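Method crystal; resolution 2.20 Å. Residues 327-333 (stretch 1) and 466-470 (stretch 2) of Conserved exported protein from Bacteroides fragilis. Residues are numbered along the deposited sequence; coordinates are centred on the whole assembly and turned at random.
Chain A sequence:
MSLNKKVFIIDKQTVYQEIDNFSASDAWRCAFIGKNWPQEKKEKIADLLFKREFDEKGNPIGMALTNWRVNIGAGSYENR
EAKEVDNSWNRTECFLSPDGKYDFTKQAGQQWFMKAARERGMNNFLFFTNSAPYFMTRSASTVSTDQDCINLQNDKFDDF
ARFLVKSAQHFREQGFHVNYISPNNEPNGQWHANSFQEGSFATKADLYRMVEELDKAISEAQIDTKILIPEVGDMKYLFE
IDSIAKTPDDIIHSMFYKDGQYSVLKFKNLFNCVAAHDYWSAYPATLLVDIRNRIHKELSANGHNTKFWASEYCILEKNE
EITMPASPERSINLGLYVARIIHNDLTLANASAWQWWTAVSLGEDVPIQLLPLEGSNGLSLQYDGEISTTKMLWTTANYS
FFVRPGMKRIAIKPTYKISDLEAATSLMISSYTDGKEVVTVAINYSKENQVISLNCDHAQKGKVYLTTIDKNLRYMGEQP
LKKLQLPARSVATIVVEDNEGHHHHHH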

# COMPACT_ATOMS: atom_id res chain seq x y z
N SER A 327 2.46 15.27 -19.84
CA SER A 327 1.36 15.61 -20.72
C SER A 327 0.07 15.09 -20.07
O SER A 327 0.13 14.22 -19.20
CB SER A 327 1.57 14.98 -22.11
OG SER A 327 1.02 13.67 -22.17
N PRO A 328 -1.10 15.63 -20.46
CA PRO A 328 -2.38 15.03 -20.04
C PRO A 328 -2.53 13.55 -20.44
O PRO A 328 -3.22 12.79 -19.75
CB PRO A 328 -3.43 15.89 -20.76
CG PRO A 328 -2.73 17.13 -21.15
CD PRO A 328 -1.29 16.83 -21.30
N GLU A 329 -1.90 13.16 -21.54
CA GLU A 329 -1.88 11.76 -21.99
C GLU A 329 -0.98 10.93 -21.07
O GLU A 329 -1.34 9.84 -20.64
CB GLU A 329 -1.39 11.66 -23.44
CG GLU A 329 -2.28 12.37 -24.50
CD GLU A 329 -2.33 13.93 -24.42
OE1 GLU A 329 -1.33 14.60 -24.04
OE2 GLU A 329 -3.41 14.49 -24.73
N ARG A 330 0.20 11.45 -20.74
CA ARG A 330 1.04 10.73 -19.79
C ARG A 330 0.26 10.56 -18.47
O ARG A 330 0.23 9.47 -17.89
CB ARG A 330 2.37 11.44 -19.57
CG ARG A 330 3.35 10.59 -18.75
CD ARG A 330 3.82 11.41 -17.59
NE ARG A 330 5.21 11.74 -17.72
CZ ARG A 330 5.87 12.60 -16.97
NH1 ARG A 330 7.16 12.79 -17.23
NH2 ARG A 330 5.28 13.27 -15.97
N SER A 331 -0.41 11.62 -18.05
CA SER A 331 -1.10 11.62 -16.76
C SER A 331 -2.13 10.50 -16.60
O SER A 331 -2.08 9.76 -15.60
CB SER A 331 -1.70 12.99 -16.49
OG SER A 331 -0.67 13.86 -16.08
N ILE A 332 -3.04 10.37 -17.56
CA ILE A 332 -4.02 9.28 -17.57
C ILE A 332 -3.40 7.88 -17.84
O ILE A 332 -3.94 6.85 -17.42
CB ILE A 332 -5.22 9.60 -18.51
CG1 ILE A 332 -6.38 8.61 -18.33
CG2 ILE A 332 -4.81 9.64 -19.96
CD1 ILE A 332 -7.04 8.69 -16.95
N ASN A 333 -2.28 7.84 -18.56
CA ASN A 333 -1.56 6.61 -18.81
C ASN A 333 -1.04 6.02 -17.50
O ASN A 333 -1.11 4.81 -17.27
CB ASN A 333 -0.39 6.83 -19.76
CG ASN A 333 -0.81 7.04 -21.21
OD1 ASN A 333 -1.95 6.78 -21.62
ND2 ASN A 333 0.13 7.52 -22.00
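Stretch 2 (466-470) LTTID

The first turn of a helix has amide groups without intrahelical acceptors, often capped locally, while its outward side chains remain free to pack against a distant segment. The contact between residues 327-333 and 466-470 of this exported protein is a compact example. Stretch 1 enters its helix at Pro 328, after an extended Ser 327 with phi/psi of -168/160°, and the helix continues beyond Asn 333. Its first turns are held by backbone hydrogen bonds from Ser 331 N to Ser 327 O at 2.9 Å, from Ile 332 N to Pro 328 O at 3.3 Å and from Asn 333 N to Glu 329 O at 3.0 Å. Stretch 2 is built differently. Leu 466 and Thr 467 are the end of a strand, Thr 468 remains extended at -138/-173°, and the backbone then turns at Ile 469, whose phi/psi of -54/-32° lies in the helical region. The two stretches come closest, CA to CA, at Ile 332 and Ile 469, where the CA atoms are 5.1 Å apart. Taken end to end, stretch 2 runs broadly opposite to the helix, though its strand is too short, and its path too bent, for a crossing angle to be meaningful.

No direct hydrogen bond crosses between the stretches. One water supplies a polar link, donating to Pro 328 O at 2.8 Å and to Ile 469 O at 3.2 Å, so that two carbonyl oxygens, which cannot bond to each other, share a common donor.

The direct contact is therefore one of van der Waals packing, and it centres on two isoleucines. Ile 332, buried and with its CA-to-CB bond directed toward stretch 2, adopts chi1 t and chi2 p. Ile 332 CD1 lies 3.3 Å from Thr 468 C and 4.3 Å from Thr 467 CG2, while Ile 332 CG1 approaches Ile 469 N at 3.5 Å. The methyl end thus rests against the backbone where strand gives way to turn. Thr 468 itself directs its CB away from the helix, leaving its main chain accessible to this methyl; its OG1 accepts from Asp 470 N at 3.0 Å, a bond that helps to brace the turn.

Ile 469 has the largest covered area of the twelve residues. Its CA-to-CB bond points sideways, but the tt side chain extends so that its end comes nearer to the helix. Ile 469 CB meets Ile 332 CG2 at 3.7 Å, Ile 469 CG1 lies 3.3 Å from Pro 328 O, and Ile 469 CD1 reaches Pro 328 CB at 3.8 Å and Glu 329 OE2 at 3.4 Å.

The helix start is also held by local polar bonds. Ser 327 OG caps it by accepting from Arg 330 N at 2.8 Å, and the same hydroxyl donates to Glu 329 OE1 at 3.1 Å. Local polar bonds thus hold the helix start, while apolar packing and a bridging water join it to the distant turn.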

# COMPACT_ATOMS: atom_id res chain seq x y z
N LEU A 466 -16.50 8.30 -12.97
CA LEU A 466 -15.64 8.15 -14.14
C LEU A 466 -14.36 8.98 -14.08
O LEU A 466 -14.42 10.19 -13.80
CB LEU A 466 -16.44 8.55 -15.38
CG LEU A 466 -16.01 8.15 -16.78
CD1 LEU A 466 -15.93 6.64 -16.88
CD2 LEU A 466 -17.01 8.66 -17.80
N THR A 467 -13.23 8.29 -14.31
CA THR A 467 -11.90 8.90 -14.43
C THR A 467 -11.34 8.71 -15.85
O THR A 467 -11.22 7.60 -16.36
CB THR A 467 -10.90 8.30 -13.40
OG1 THR A 467 -11.42 8.46 -12.08
CG2 THR A 467 -9.54 9.00 -13.48
N THR A 468 -11.02 9.83 -16.50
CA THR A 468 -10.46 9.81 -17.83
C THR A 468 -9.34 10.85 -17.89
O THR A 468 -8.96 11.45 -16.86
CB THR A 468 -11.51 10.20 -18.90
OG1 THR A 468 -11.90 11.56 -18.69
CG2 THR A 468 -12.71 9.30 -18.83
N ILE A 469 -8.82 11.06 -19.10
CA ILE A 469 -7.89 12.17 -19.35
C ILE A 469 -8.48 13.52 -18.92
O ILE A 469 -7.75 14.37 -18.48
CB ILE A 469 -7.38 12.19 -20.86
CG1 ILE A 469 -6.24 13.19 -21.02
CG2 ILE A 469 -8.50 12.53 -21.82
CD1 ILE A 469 -5.61 13.21 -22.41
N ASP A 470 -9.80 13.67 -19.00
CA ASP A 470 -10.50 14.91 -18.65
C ASP A 470 -11.18 14.94 -17.26
O ASP A 470 -11.55 16.01 -16.77
CB ASP A 470 -11.64 15.13 -19.66
CG ASP A 470 -11.15 15.44 -21.05
OD1 ASP A 470 -10.14 16.20 -21.20
OD2 ASP A 470 -11.77 14.91 -22.00
O HOH W 1 -4.70 13.95 -17.72